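PDB 5XTF: 2,3-dihydroxy-2,3-dihydrophenylpropionate dehydrogenase from Pseudomonas sp. MC1, which catalyses the NAD(+)-dependent oxidation of naphthalene cis-dihydrodiol to 1,2-dihydroxynaphthalene in the breakdown of aromatic hydrocarbons. Local coordinates for residues H81-I92 against S138-E146. Numbering follows the deposited sequence.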
# COMPACT_ATOMS: atom_id res chain seq x y z
N HIS B 81 19.66 -9.24 -24.73
CA HIS B 81 18.38 -9.82 -25.11
C HIS B 81 18.54 -11.17 -25.79
O HIS B 81 17.82 -12.13 -25.48
CB HIS B 81 17.60 -8.85 -26.01
CG HIS B 81 16.23 -9.32 -26.34
ND1 HIS B 81 15.28 -9.61 -25.37
CD2 HIS B 81 15.63 -9.58 -27.53
CE1 HIS B 81 14.17 -10.02 -25.95
NE2 HIS B 81 14.36 -10.02 -27.26
N ALA B 82 19.51 -11.27 -26.71
CA ALA B 82 19.74 -12.53 -27.42
C ALA B 82 20.02 -13.68 -26.47
O ALA B 82 19.62 -14.82 -26.74
CB ALA B 82 20.89 -12.37 -28.41
N THR B 83 20.69 -13.41 -25.35
CA THR B 83 20.91 -14.46 -24.36
C THR B 83 19.58 -14.97 -23.78
O THR B 83 19.40 -16.18 -23.59
CB THR B 83 21.82 -13.95 -23.24
OG1 THR B 83 23.13 -13.68 -23.76
CG2 THR B 83 21.91 -14.97 -22.10
N ASN B 84 18.65 -14.05 -23.49
CA ASN B 84 17.33 -14.45 -23.01
C ASN B 84 16.59 -15.27 -24.06
O ASN B 84 15.94 -16.26 -23.73
CB ASN B 84 16.49 -13.21 -22.64
CG ASN B 84 17.03 -12.47 -21.44
OD1 ASN B 84 17.49 -11.33 -21.56
ND2 ASN B 84 16.95 -13.09 -20.29
N GLU B 85 16.65 -14.85 -25.33
CA GLU B 85 16.07 -15.65 -26.40
C GLU B 85 16.72 -17.03 -26.46
O GLU B 85 16.03 -18.05 -26.60
CB GLU B 85 16.22 -14.91 -27.72
CG GLU B 85 15.36 -13.66 -27.79
CD GLU B 85 15.66 -12.78 -29.00
OE1 GLU B 85 16.84 -12.74 -29.44
OE2 GLU B 85 14.71 -12.16 -29.53
N LYS B 86 18.04 -17.08 -26.32
CA LYS B 86 18.76 -18.35 -26.33
C LYS B 86 18.27 -19.27 -25.22
O LYS B 86 17.96 -20.45 -25.45
CB LYS B 86 20.25 -18.08 -26.21
CG LYS B 86 21.17 -19.28 -26.42
CD LYS B 86 22.61 -18.74 -26.41
CE LYS B 86 23.63 -19.75 -25.92
NZ LYS B 86 23.21 -21.11 -26.28
N LEU B 87 18.16 -18.73 -23.99
CA LEU B 87 17.63 -19.49 -22.86
C LEU B 87 16.28 -20.11 -23.20
O LEU B 87 16.07 -21.32 -23.03
CB LEU B 87 17.50 -18.59 -21.63
CG LEU B 87 16.96 -19.22 -20.35
CD1 LEU B 87 17.99 -20.09 -19.72
CD2 LEU B 87 16.50 -18.14 -19.35
N ILE B 88 15.36 -19.30 -23.71
CA ILE B 88 14.06 -19.84 -24.09
C ILE B 88 14.20 -20.88 -25.20
O ILE B 88 13.67 -21.99 -25.11
CB ILE B 88 13.10 -18.71 -24.50
CG1 ILE B 88 13.00 -17.67 -23.36
CG2 ILE B 88 11.73 -19.28 -24.86
CD1 ILE B 88 12.73 -18.27 -21.98
N LYS B 89 14.92 -20.52 -26.27
CA LYS B 89 15.00 -21.41 -27.43
C LYS B 89 15.54 -22.79 -27.03
O LYS B 89 14.98 -23.83 -27.41
CB LYS B 89 15.86 -20.78 -28.52
CG LYS B 89 15.79 -21.53 -29.84
CD LYS B 89 16.73 -20.95 -30.90
CE LYS B 89 16.35 -21.45 -32.29
NZ LYS B 89 16.19 -22.94 -32.35
N GLN B 90 16.60 -22.82 -26.22
CA GLN B 90 17.13 -24.10 -25.76
C GLN B 90 16.12 -24.83 -24.89
O GLN B 90 16.07 -26.07 -24.91
CB GLN B 90 18.42 -23.89 -24.97
CG GLN B 90 19.64 -23.58 -25.82
CD GLN B 90 20.93 -23.81 -25.05
OE1 GLN B 90 20.96 -24.52 -24.05
NE2 GLN B 90 22.01 -23.28 -25.57
N THR B 91 15.34 -24.09 -24.10
CA THR B 91 14.35 -24.74 -23.25
C THR B 91 13.34 -25.50 -24.09
O THR B 91 13.04 -26.67 -23.82
CB THR B 91 13.65 -23.70 -22.36
OG1 THR B 91 14.60 -23.05 -21.50
CG2 THR B 91 12.61 -24.39 -21.50
N ILE B 92 12.83 -24.86 -25.15
CA ILE B 92 11.82 -25.47 -26.00
C ILE B 92 12.39 -26.67 -26.74
O ILE B 92 11.78 -27.74 -26.79
CB ILE B 92 11.27 -24.41 -26.98
CG1 ILE B 92 10.75 -23.21 -26.20
CG2 ILE B 92 10.19 -25.01 -27.86
CD1 ILE B 92 9.76 -23.57 -25.07
N SER B 138 13.04 -7.92 -20.71
CA SER B 138 13.63 -8.68 -21.81
C SER B 138 13.31 -10.17 -21.70
O SER B 138 12.85 -10.79 -22.67
CB SER B 138 15.14 -8.44 -21.85
OG SER B 138 15.79 -9.26 -22.81
N GLY B 139 13.53 -10.77 -20.52
CA GLY B 139 13.16 -12.16 -20.32
C GLY B 139 11.69 -12.44 -20.60
O GLY B 139 11.35 -13.44 -21.24
N ILE B 140 10.80 -11.57 -20.13
CA ILE B 140 9.37 -11.81 -20.32
C ILE B 140 8.98 -11.66 -21.79
O ILE B 140 8.20 -12.47 -22.33
CB ILE B 140 8.55 -10.88 -19.41
CG1 ILE B 140 8.70 -11.33 -17.95
CG2 ILE B 140 7.09 -10.83 -19.85
CD1 ILE B 140 8.38 -10.28 -16.95
N SER B 141 9.51 -10.64 -22.46
CA SER B 141 9.34 -10.51 -23.91
C SER B 141 9.77 -11.78 -24.64
O SER B 141 9.06 -12.28 -25.53
CB SER B 141 10.14 -9.31 -24.40
OG SER B 141 10.12 -9.22 -25.81
N ALA B 142 10.91 -12.34 -24.27
CA ALA B 142 11.38 -13.56 -24.93
C ALA B 142 10.55 -14.78 -24.57
O ALA B 142 10.44 -15.71 -25.38
CB ALA B 142 12.84 -13.79 -24.58
N ALA B 143 9.95 -14.82 -23.37
CA ALA B 143 9.23 -16.01 -22.95
C ALA B 143 7.76 -16.01 -23.36
O ALA B 143 7.16 -17.08 -23.44
CB ALA B 143 9.33 -16.19 -21.43
N LEU B 144 7.20 -14.83 -23.68
CA LEU B 144 5.76 -14.64 -23.88
C LEU B 144 5.16 -15.62 -24.88
O LEU B 144 4.25 -16.37 -24.51
CB LEU B 144 5.48 -13.20 -24.31
CG LEU B 144 4.05 -12.71 -24.05
CD1 LEU B 144 3.72 -12.76 -22.58
CD2 LEU B 144 3.88 -11.30 -24.53
N PRO B 145 5.63 -15.68 -26.14
CA PRO B 145 4.96 -16.58 -27.09
C PRO B 145 4.84 -18.01 -26.58
O PRO B 145 3.80 -18.64 -26.79
CB PRO B 145 5.84 -16.47 -28.34
CG PRO B 145 6.56 -15.16 -28.20
CD PRO B 145 6.82 -15.04 -26.74
N GLU B 146 5.83 -18.50 -25.83
CA GLU B 146 5.76 -19.86 -25.30
C GLU B 146 4.86 -19.96 -24.07
O GLU B 146 4.18 -20.98 -23.89
CB GLU B 146 7.17 -20.36 -24.98
CG GLU B 146 7.99 -20.65 -26.24
CD GLU B 146 7.37 -21.77 -27.10
OE1 GLU B 146 6.88 -22.78 -26.52
OE2 GLU B 146 7.33 -21.64 -28.35
O HOH W 1 11.61 -10.82 -27.83
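H81 ND1 and S138 OG share a short, nearly straight hydrogen bond of 2.6 Å (174°), the hydroxyl lying at the edge of the imidazole, near its plane. The histidine ring reaches the neighbouring helix because CG stands anti to the backbone N (chi1 -175°). At its far corner, H81 NE2 bonds a water, 2.9 Å from NE2 to the water O, which donates in turn to S141 OG, so both ring nitrogens are tied to 138-146. W118 of the second subunit stacks on the same ring, drawing the assembly into this end of the contact. Beside it the N84 side chain sets out toward 138-146 and its end packs against S138 and G139; a compact amide fits against the glycine while still offering polar atoms near the S138 hydroxyl. N84 CA and G139 CA are 5.5 Å apart. With an alanine here, that hydroxyl would probably lose a polar neighbour and a gap would open over G139 and beside V78, an NAD(+)-binding residue. The two helices, 81-95 and 118-150, flank the parallel sheet of the Rossmann fold of short-chain dehydrogenases on one side, and here run the same way at 31°, with axes 8.7 Å apart. A142 suits the middle: its single methyl is a knob that fits the hole among H81, N84, E85 and I88. I88 extends CD1 to A143 CB (4.0 Å). Farther along, the ends of I92 and E146 cross, the glutamate bent beyond CG: E146 CG (3.6 Å) and the OE1 side of its carboxylate lie against I92 CD1, while OE2 has a long, weak ion pair with K149.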